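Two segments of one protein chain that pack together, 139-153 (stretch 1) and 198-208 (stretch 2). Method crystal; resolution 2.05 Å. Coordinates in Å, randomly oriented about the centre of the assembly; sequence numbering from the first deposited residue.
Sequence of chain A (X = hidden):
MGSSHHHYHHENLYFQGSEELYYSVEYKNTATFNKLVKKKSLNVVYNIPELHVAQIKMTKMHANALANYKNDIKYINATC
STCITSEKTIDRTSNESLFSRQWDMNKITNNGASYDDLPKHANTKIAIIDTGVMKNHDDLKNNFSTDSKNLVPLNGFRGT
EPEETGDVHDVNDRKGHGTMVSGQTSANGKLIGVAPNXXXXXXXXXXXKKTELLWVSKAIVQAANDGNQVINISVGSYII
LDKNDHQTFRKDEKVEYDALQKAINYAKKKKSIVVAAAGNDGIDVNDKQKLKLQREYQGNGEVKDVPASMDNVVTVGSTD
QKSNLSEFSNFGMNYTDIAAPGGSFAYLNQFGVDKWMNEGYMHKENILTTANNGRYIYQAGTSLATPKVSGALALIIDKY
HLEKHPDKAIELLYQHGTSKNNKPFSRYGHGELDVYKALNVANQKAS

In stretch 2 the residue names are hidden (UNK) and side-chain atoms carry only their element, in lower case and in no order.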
ATOM      1  N   ASP A 139      -4.893  21.109   2.599  1.00 27.31           N
ATOM      2  CA  ASP A 139      -5.841  20.213   1.933  1.00 27.34           C
ATOM      3  C   ASP A 139      -6.082  18.889   2.669  1.00 26.04           C
ATOM      4  O   ASP A 139      -7.008  18.160   2.330  1.00 26.96           O
ATOM      5  CB  ASP A 139      -5.382  19.906   0.510  1.00 25.65           C
ATOM      6  CG  ASP A 139      -5.350  21.126  -0.362  1.00 27.75           C
ATOM      7  OD1 ASP A 139      -5.744  22.227   0.099  1.00 29.67           O
ATOM      8  OD2 ASP A 139      -4.958  20.993  -1.533  1.00 33.95           O
ATOM      9  N   LEU A 140      -5.287  18.587   3.682  1.00 25.47           N
ATOM     10  CA  LEU A 140      -5.426  17.299   4.381  1.00 25.53           C
ATOM     11  C   LEU A 140      -5.819  17.397   5.837  1.00 25.42           C
ATOM     12  O   LEU A 140      -6.249  16.409   6.398  1.00 26.67           O
ATOM     13  CB  LEU A 140      -4.093  16.547   4.367  1.00 24.24           C
ATOM     14  CG  LEU A 140      -3.434  16.277   3.017  1.00 24.13           C
ATOM     15  CD1 LEU A 140      -2.058  15.659   3.258  1.00 22.40           C
ATOM     16  CD2 LEU A 140      -4.319  15.364   2.188  1.00 20.29           C
ATOM     17  N   LYS A 141      -5.657  18.561   6.458  1.00 26.41           N
ATOM     18  CA  LYS A 141      -5.854  18.652   7.904  1.00 27.43           C
ATOM     19  C   LYS A 141      -7.260  18.296   8.376  1.00 28.89           C
ATOM     20  O   LYS A 141      -7.410  17.709   9.444  1.00 29.38           O
ATOM     21  CB  LYS A 141      -5.420  20.026   8.442  1.00 29.54           C
ATOM     22  CG  LYS A 141      -6.219  21.226   7.897  1.00 31.77           C
ATOM     23  CD  LYS A 141      -5.591  22.562   8.324  1.00 34.85           C
ATOM     24  CE  LYS A 141      -6.365  23.762   7.755  1.00 39.60           C
ATOM     25  NZ  LYS A 141      -5.792  25.074   8.216  1.00 43.65           N
ATOM     26  N   ASN A 142      -8.294  18.626   7.607  1.00 29.01           N
ATOM     27  CA  ASN A 142      -9.635  18.310   8.079  1.00 29.61           C
ATOM     28  C   ASN A 142      -9.944  16.808   8.056  1.00 28.60           C
ATOM     29  O   ASN A 142     -10.733  16.322   8.868  1.00 30.91           O
ATOM     30  CB  ASN A 142     -10.701  19.084   7.305  1.00 29.87           C
ATOM     31  CG  ASN A 142     -12.063  19.021   7.988  1.00 36.51           C
ATOM     32  OD1 ASN A 142     -13.066  18.648   7.382  1.00 42.03           O
ATOM     33  ND2 ASN A 142     -12.080  19.315   9.283  1.00 41.85           N
ATOM     34  N   ASN A 143      -9.308  16.072   7.147  1.00 27.23           N
ATOM     35  CA  ASN A 143      -9.548  14.636   7.014  1.00 26.48           C
ATOM     36  C   ASN A 143      -8.600  13.751   7.829  1.00 26.98           C
ATOM     37  O   ASN A 143      -8.864  12.564   8.043  1.00 26.27           O
ATOM     38  CB  ASN A 143      -9.580  14.264   5.522  1.00 25.16           C
ATOM     39  CG  ASN A 143     -10.834  14.830   4.818  1.00 28.20           C
ATOM     40  OD1 ASN A 143     -11.826  15.182   5.485  1.00 28.96           O
ATOM     41  ND2 ASN A 143     -10.813  14.881   3.490  1.00 26.07           N
ATOM     42  N   PHE A 144      -7.514  14.345   8.309  1.00 26.02           N
ATOM     43  CA  PHE A 144      -6.540  13.640   9.108  1.00 27.45           C
ATOM     44  C   PHE A 144      -7.147  13.146  10.415  1.00 28.03           C
ATOM     45  O   PHE A 144      -7.714  13.921  11.153  1.00 27.92           O
ATOM     46  CB  PHE A 144      -5.369  14.560   9.457  1.00 27.67           C
ATOM     47  CG  PHE A 144      -4.320  13.885  10.287  1.00 28.79           C
ATOM     48  CD1 PHE A 144      -4.201  14.161  11.634  1.00 28.70           C
ATOM     49  CD2 PHE A 144      -3.497  12.910   9.717  1.00 29.41           C
ATOM     50  CE1 PHE A 144      -3.248  13.515  12.399  1.00 29.18           C
ATOM     51  CE2 PHE A 144      -2.558  12.250  10.467  1.00 25.54           C
ATOM     52  CZ  PHE A 144      -2.429  12.561  11.822  1.00 29.85           C
ATOM     53  N   SER A 145      -7.004  11.865  10.705  1.00 28.35           N
ATOM     54  CA  SER A 145      -7.501  11.324  11.969  1.00 29.57           C
ATOM     55  C   SER A 145      -6.373  11.235  13.000  1.00 31.81           C
ATOM     56  O   SER A 145      -5.266  10.760  12.689  1.00 30.56           O
ATOM     57  CB  SER A 145      -8.109   9.935  11.768  1.00 29.04           C
ATOM     58  OG  SER A 145      -8.328   9.300  13.022  1.00 30.88           O
ATOM     59  N   THR A 146      -6.658  11.658  14.228  1.00 33.74           N
ATOM     60  CA  THR A 146      -5.681  11.565  15.305  1.00 36.24           C
ATOM     61  C   THR A 146      -5.452  10.122  15.780  1.00 37.03           C
ATOM     62  O   THR A 146      -4.643   9.888  16.653  1.00 39.24           O
ATOM     63  CB  THR A 146      -6.037  12.458  16.491  1.00 37.12           C
ATOM     64  OG1 THR A 146      -7.319  12.086  17.004  1.00 39.31           O
ATOM     65  CG2 THR A 146      -6.033  13.942  16.058  1.00 35.81           C
ATOM     66  N   ASP A 147      -6.162   9.156  15.203  1.00 37.59           N
ATOM     67  CA  ASP A 147      -5.935   7.747  15.520  1.00 37.13           C
ATOM     68  C   ASP A 147      -4.750   7.216  14.707  1.00 34.28           C
ATOM     69  O   ASP A 147      -4.381   6.054  14.815  1.00 34.93           O
ATOM     70  CB  ASP A 147      -7.195   6.922  15.243  1.00 38.04           C
ATOM     71  CG  ASP A 147      -8.340   7.285  16.171  1.00 43.03           C
ATOM     72  OD1 ASP A 147      -8.066   7.792  17.287  1.00 50.35           O
ATOM     73  OD2 ASP A 147      -9.515   7.062  15.797  1.00 51.69           O
ATOM     74  N   SER A 148      -4.151   8.072  13.889  1.00 30.81           N
ATOM     75  CA  SER A 148      -2.999   7.679  13.096  1.00 28.80           C
ATOM     76  C   SER A 148      -1.876   7.212  14.029  1.00 29.90           C
ATOM     77  O   SER A 148      -1.691   7.773  15.112  1.00 31.97           O
ATOM     78  CB  SER A 148      -2.551   8.844  12.227  1.00 27.65           C
ATOM     79  OG  SER A 148      -3.526   9.139  11.238  1.00 24.18           O
ATOM     80  N   LYS A 149      -1.145   6.177  13.632  1.00 28.52           N
ATOM     81  CA  LYS A 149      -0.097   5.642  14.491  1.00 30.08           C
ATOM     82  C   LYS A 149       1.244   5.399  13.808  1.00 29.37           C
ATOM     83  O   LYS A 149       1.325   5.179  12.604  1.00 28.47           O
ATOM     84  CB  LYS A 149      -0.582   4.346  15.126  1.00 31.68           C
ATOM     85  CG  LYS A 149      -1.840   4.528  15.959  1.00 34.13           C
ATOM     86  CD  LYS A 149      -2.353   3.212  16.496  1.00 37.86           C
ATOM     87  CE  LYS A 149      -3.658   3.400  17.311  1.00 38.03           C
ATOM     88  NZ  LYS A 149      -4.817   3.964  16.526  1.00 32.89           N
ATOM     89  N   ASN A 150       2.299   5.451  14.615  1.00 29.96           N
ATOM     90  CA  ASN A 150       3.658   5.186  14.163  1.00 30.61           C
ATOM     91  C   ASN A 150       4.044   3.754  14.493  1.00 29.60           C
ATOM     92  O   ASN A 150       3.994   3.379  15.640  1.00 30.41           O
ATOM     93  CB  ASN A 150       4.634   6.110  14.892  1.00 31.26           C
ATOM     94  CG  ASN A 150       6.090   5.844  14.527  1.00 31.25           C
ATOM     95  OD1 ASN A 150       6.397   5.367  13.446  1.00 33.45           O
ATOM     96  ND2 ASN A 150       6.986   6.187  15.428  1.00 35.56           N
ATOM     97  N   LEU A 151       4.465   2.980  13.497  1.00 29.25           N
ATOM     98  CA  LEU A 151       4.909   1.587  13.724  1.00 30.15           C
ATOM     99  C   LEU A 151       6.440   1.447  13.669  1.00 30.52           C
ATOM    100  O   LEU A 151       6.973   0.348  13.854  1.00 31.45           O
ATOM    101  CB  LEU A 151       4.240   0.623  12.724  1.00 28.32           C
ATOM    102  CG  LEU A 151       2.781   0.247  13.030  1.00 32.27           C
ATOM    103  CD1 LEU A 151       2.682  -0.549  14.336  1.00 34.34           C
ATOM    104  CD2 LEU A 151       1.856   1.474  13.088  1.00 32.90           C
ATOM    105  N   VAL A 152       7.142   2.549  13.398  1.00 30.26           N
ATOM    106  CA  VAL A 152       8.602   2.527  13.350  1.00 30.75           C
ATOM    107  C   VAL A 152       9.099   2.418  14.800  1.00 31.72           C
ATOM    108  O   VAL A 152       8.708   3.219  15.660  1.00 32.75           O
ATOM    109  CB  VAL A 152       9.171   3.774  12.669  1.00 31.16           C
ATOM    110  CG1 VAL A 152      10.693   3.722  12.652  1.00 33.50           C
ATOM    111  CG2 VAL A 152       8.604   3.918  11.250  1.00 28.96           C
ATOM    112  N   PRO A 153       9.927   1.400  15.093  1.00 32.05           N
ATOM    113  CA  PRO A 153      10.355   1.217  16.481  1.00 34.03           C
ATOM    114  C   PRO A 153      11.445   2.183  16.928  1.00 34.61           C
ATOM    115  O   PRO A 153      12.011   2.893  16.117  1.00 33.73           O
ATOM    116  CB  PRO A 153      10.875  -0.229  16.501  1.00 33.34           C
ATOM    117  CG  PRO A 153      11.385  -0.453  15.112  1.00 34.39           C
ATOM    118  CD  PRO A 153      10.440   0.339  14.209  1.00 32.41           C
ATOM    119  N   UNK A 198     -14.134  11.734   3.568  1.00 26.79           N
ATOM    120  CA  UNK A 198     -13.727  10.624   4.423  1.00 26.25           C
ATOM    121  C   UNK A 198     -12.459  10.940   5.200  1.00 25.26           C
ATOM    122  O   UNK A 198     -11.543  11.607   4.699  1.00 24.26           O
ATOM    123  o   UNK A 198     -15.301   9.190   2.056  1.00 29.47           O
ATOM    124  c   UNK A 198     -14.767   8.729   3.061  1.00 27.82           C
ATOM    125  c   UNK A 198     -13.483   9.331   3.609  1.00 24.17           C
ATOM    126  n   UNK A 198     -15.256   7.673   3.717  1.00 28.01           N
ATOM    127  N   UNK A 199     -12.393  10.436   6.420  1.00 25.22           N
ATOM    128  CA  UNK A 199     -11.201  10.595   7.232  1.00 25.02           C
ATOM    129  C   UNK A 199     -10.217   9.517   6.814  1.00 25.72           C
ATOM    130  O   UNK A 199     -10.624   8.410   6.403  1.00 26.64           O
ATOM    131  c   UNK A 199     -13.487  13.607   9.625  1.00 40.70           C
ATOM    132  c   UNK A 199     -11.497  10.417   8.720  1.00 26.04           C
ATOM    133  c   UNK A 199     -12.606  11.287   9.289  1.00 30.56           C
ATOM    134  n   UNK A 199     -13.317  15.069   9.391  1.00 42.46           N
ATOM    135  c   UNK A 199     -12.330  12.764   9.089  1.00 36.92           C
ATOM    136  N   UNK A 200      -8.930   9.843   6.890  1.00 24.46           N
ATOM    137  CA  UNK A 200      -7.891   8.891   6.619  1.00 24.39           C
ATOM    138  C   UNK A 200      -7.039   8.785   7.869  1.00 25.59           C
ATOM    139  O   UNK A 200      -6.969   9.715   8.699  1.00 24.66           O
ATOM    140  c   UNK A 200      -6.533  11.712   5.451  1.00 28.27           C
ATOM    141  c   UNK A 200      -5.647  12.763   5.612  1.00 26.57           C
ATOM    142  c   UNK A 200      -3.893  11.194   6.061  1.00 25.88           C
ATOM    143  c   UNK A 200      -7.064   9.256   5.382  1.00 24.70           C
ATOM    144  c   UNK A 200      -4.333  12.505   5.929  1.00 25.64           C
ATOM    145  c   UNK A 200      -4.777  10.154   5.889  1.00 26.96           C
ATOM    146  c   UNK A 200      -6.108  10.398   5.585  1.00 26.23           C
ATOM    147  N   UNK A 201      -6.426   7.625   8.017  1.00 25.84           N
ATOM    148  CA  UNK A 201      -5.590   7.331   9.147  1.00 28.08           C
ATOM    149  C   UNK A 201      -4.270   6.905   8.572  1.00 26.59           C
ATOM    150  O   UNK A 201      -4.222   6.004   7.738  1.00 29.00           O
ATOM    151  c   UNK A 201      -5.379   5.998  11.244  1.00 30.85           C
ATOM    152  o   UNK A 201      -7.523   6.462  10.324  1.00 34.45           O
ATOM    153  c   UNK A 201      -6.166   6.178   9.984  1.00 28.61           C
ATOM    154  N   UNK A 202      -3.195   7.543   9.003  1.00 24.98           N
ATOM    155  CA  UNK A 202      -1.877   7.214   8.496  1.00 25.04           C
ATOM    156  C   UNK A 202      -1.206   6.255   9.454  1.00 24.41           C
ATOM    157  O   UNK A 202      -1.304   6.417  10.663  1.00 26.02           O
ATOM    158  c   UNK A 202       0.006   8.419   5.216  1.00 25.39           C
ATOM    159  s   UNK A 202       0.800   7.400   6.473  1.00 29.63           S
ATOM    160  c   UNK A 202       0.454   8.289   7.993  1.00 26.55           C
ATOM    161  c   UNK A 202      -1.048   8.490   8.311  1.00 24.99           C
ATOM    162  N   UNK A 203      -0.563   5.230   8.906  1.00 23.73           N
ATOM    163  CA  UNK A 203       0.232   4.305   9.704  1.00 25.51           C
ATOM    164  C   UNK A 203       1.641   4.402   9.167  1.00 25.75           C
ATOM    165  O   UNK A 203       1.932   3.937   8.067  1.00 25.33           O
ATOM    166  c   UNK A 203      -0.320   2.891   9.653  1.00 24.81           C
ATOM    167  c   UNK A 203      -1.755   2.544  11.705  1.00 31.99           C
ATOM    168  o   UNK A 203      -5.328   2.667  12.298  1.00 32.29           O
ATOM    169  c   UNK A 203      -4.075   3.031  10.296  1.00 23.07           C
ATOM    170  c   UNK A 203      -2.986   2.484  12.353  1.00 28.83           C
ATOM    171  c   UNK A 203      -4.129   2.736  11.648  1.00 28.99           C
ATOM    172  c   UNK A 203      -2.859   3.070   9.657  1.00 24.22           C
ATOM    173  c   UNK A 203      -1.672   2.817  10.351  1.00 28.51           C
ATOM    174  N   UNK A 204       2.508   5.033   9.952  1.00 27.33           N
ATOM    175  CA  UNK A 204       3.881   5.269   9.518  1.00 28.36           C
ATOM    176  C   UNK A 204       4.786   4.064   9.743  1.00 26.29           C
ATOM    177  O   UNK A 204       4.926   3.579  10.855  1.00 27.17           O
ATOM    178  n   UNK A 204       8.077   8.257  13.336  1.00 32.68           N
ATOM    179  c   UNK A 204       7.887   8.148  12.029  1.00 29.81           C
ATOM    180  n   UNK A 204       8.916   7.857  11.255  1.00 33.26           N
ATOM    181  c   UNK A 204       5.869   6.847   9.662  1.00 28.67           C
ATOM    182  c   UNK A 204       4.470   6.514  10.187  1.00 27.32           C
ATOM    183  n   UNK A 204       6.665   8.315  11.520  1.00 30.37           N
ATOM    184  c   UNK A 204       6.334   8.238  10.098  1.00 28.69           C
ATOM    185  N   UNK A 205       5.393   3.622   8.649  1.00 26.23           N
ATOM    186  CA  UNK A 205       6.295   2.483   8.616  1.00 26.77           C
ATOM    187  C   UNK A 205       7.671   2.846   8.031  1.00 28.04           C
ATOM    188  O   UNK A 205       8.458   1.972   7.745  1.00 28.65           O
ATOM    189  c   UNK A 205       5.377   1.644   6.367  1.00 26.78           C
ATOM    190  c   UNK A 205       5.650   1.302   7.861  1.00 26.31           C
ATOM    191  c   UNK A 205       4.341   0.907   8.576  1.00 22.89           C
ATOM    192  N   UNK A 206       7.939   4.139   7.850  1.00 27.74           N
ATOM    193  CA  UNK A 206       9.247   4.596   7.404  1.00 30.45           C
ATOM    194  C   UNK A 206       9.740   5.711   8.290  1.00 30.85           C
ATOM    195  O   UNK A 206       8.970   6.598   8.680  1.00 31.72           O
ATOM    196  c   UNK A 206       9.104   4.170   4.898  1.00 32.99           C
ATOM    197  c   UNK A 206       8.896   2.362   2.782  1.00 36.00           C
ATOM    198  c   UNK A 206      10.143   2.728   3.258  1.00 33.97           C
ATOM    199  c   UNK A 206       7.858   3.809   4.402  1.00 33.32           C
ATOM    200  c   UNK A 206       7.749   2.901   3.352  1.00 35.98           C
ATOM    201  c   UNK A 206       9.225   5.178   5.998  1.00 29.90           C
ATOM    202  c   UNK A 206      10.246   3.639   4.303  1.00 35.60           C
ATOM    203  N   UNK A 207      11.024   5.653   8.611  1.00 32.32           N
ATOM    204  CA  UNK A 207      11.700   6.735   9.289  1.00 34.26           C
ATOM    205  C   UNK A 207      12.296   7.538   8.145  1.00 36.52           C
ATOM    206  O   UNK A 207      11.571   8.052   7.303  1.00 35.59           O
ATOM    207  N   UNK A 208      13.622   7.624   8.100  1.00 39.68           N
ATOM    208  CA  UNK A 208      14.318   8.308   7.013  1.00 42.36           C
ATOM    209  C   UNK A 208      15.036   7.281   6.143  1.00 43.61           C
ATOM    210  O   UNK A 208      15.537   7.606   5.082  1.00 44.67           O
ATOM    211  c   UNK A 208      15.343   9.276   7.593  1.00 43.98           C
ATOM    212  o   UNK A 208      14.735  10.101   8.579  1.00 46.95           O
TER

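Position 198 carries two side-chain carbons, the second bearing one oxygen and one nitrogen. CB points away from stretch 1, no side-chain atom comes within 6 Å of it, and it is the backbone that makes contact, with O 3.3 Å from Asn 143 CG. A single carbon before the amide carbon makes it Asn 198.

Position 199 has four carbons in a row ending in nitrogen. The chain starts out sideways, but its nitrogen donates a hydrogen bond to the backbone carbonyl of Asn 142. This is Lys 199, with NZ 2.9 Å from Asn 142 O.

At position 200 one carbon leads to a six-carbon ring without a heteroatom, packed against the Phe 144 ring: Phe 200. The edge of the Phe 144 ring is directed toward its face in an offset arrangement, with planes at 70° and Phe 144 CD2 3.9 Å from Phe 200 CZ. Its backbone is bonded in both directions, Phe 200 N to Asn 143 O (3.0 Å) and Ser 145 N to Phe 200 O (2.9 Å).

Position 201 has a CB carrying one oxygen and one carbon; the branch carbon lies near Ser 148 OG, hence Thr 201, with CG2 3.6 Å from Ser 148 OG.

Position 202 is unbranched, two carbons, a sulfur and a last carbon, its end leading away while the backbone N donates to Ser 148 OG. This is Met 202: Met 202 N to Ser 148 OG is 2.8 Å, and Lys 149 N donates to Met 202 O (3.0 Å).

Position 203 shows one carbon and a six-carbon ring bearing an oxygen, the ring edge meeting Leu 151 CD2: Tyr 203, with CD1 4.0 Å from Leu 151 CD2.

At position 204 three carbons lead to a guanidinium, a nitrogen and a carbon with two further nitrogens. Val 152 CG2 and Asn 150 OD1 lie over one face of the group. This is Arg 204, whose NH1 donates to the carbonyl of position 206.

Position 205 has three carbons branching at CB, one near Leu 151 CB. It is Val 205, with CG1 4.2 Å from Leu 151 CB.

Position 206, one carbon and a plain six-carbon ring, its CB pointing away, is Phe 206.

Position 207 has no side-chain atoms and is Gly 207. Position 208, one carbon and one oxygen, beyond contact, is Ser 208.

The contact joins a single bridge at Phe 144 and Phe 200 to a short parallel ladder at Lys 149 and Asn 150. Between them the register shifts by two residues, and the turn from Ser 145 to Ser 148 takes up the extra chain. There Ser 148 OG donates to Ser 145 O (2.8 Å) while accepting from Met 202 N, tying turn to strand.

Stretch 2 (198-208) NKFTMYRVFGS
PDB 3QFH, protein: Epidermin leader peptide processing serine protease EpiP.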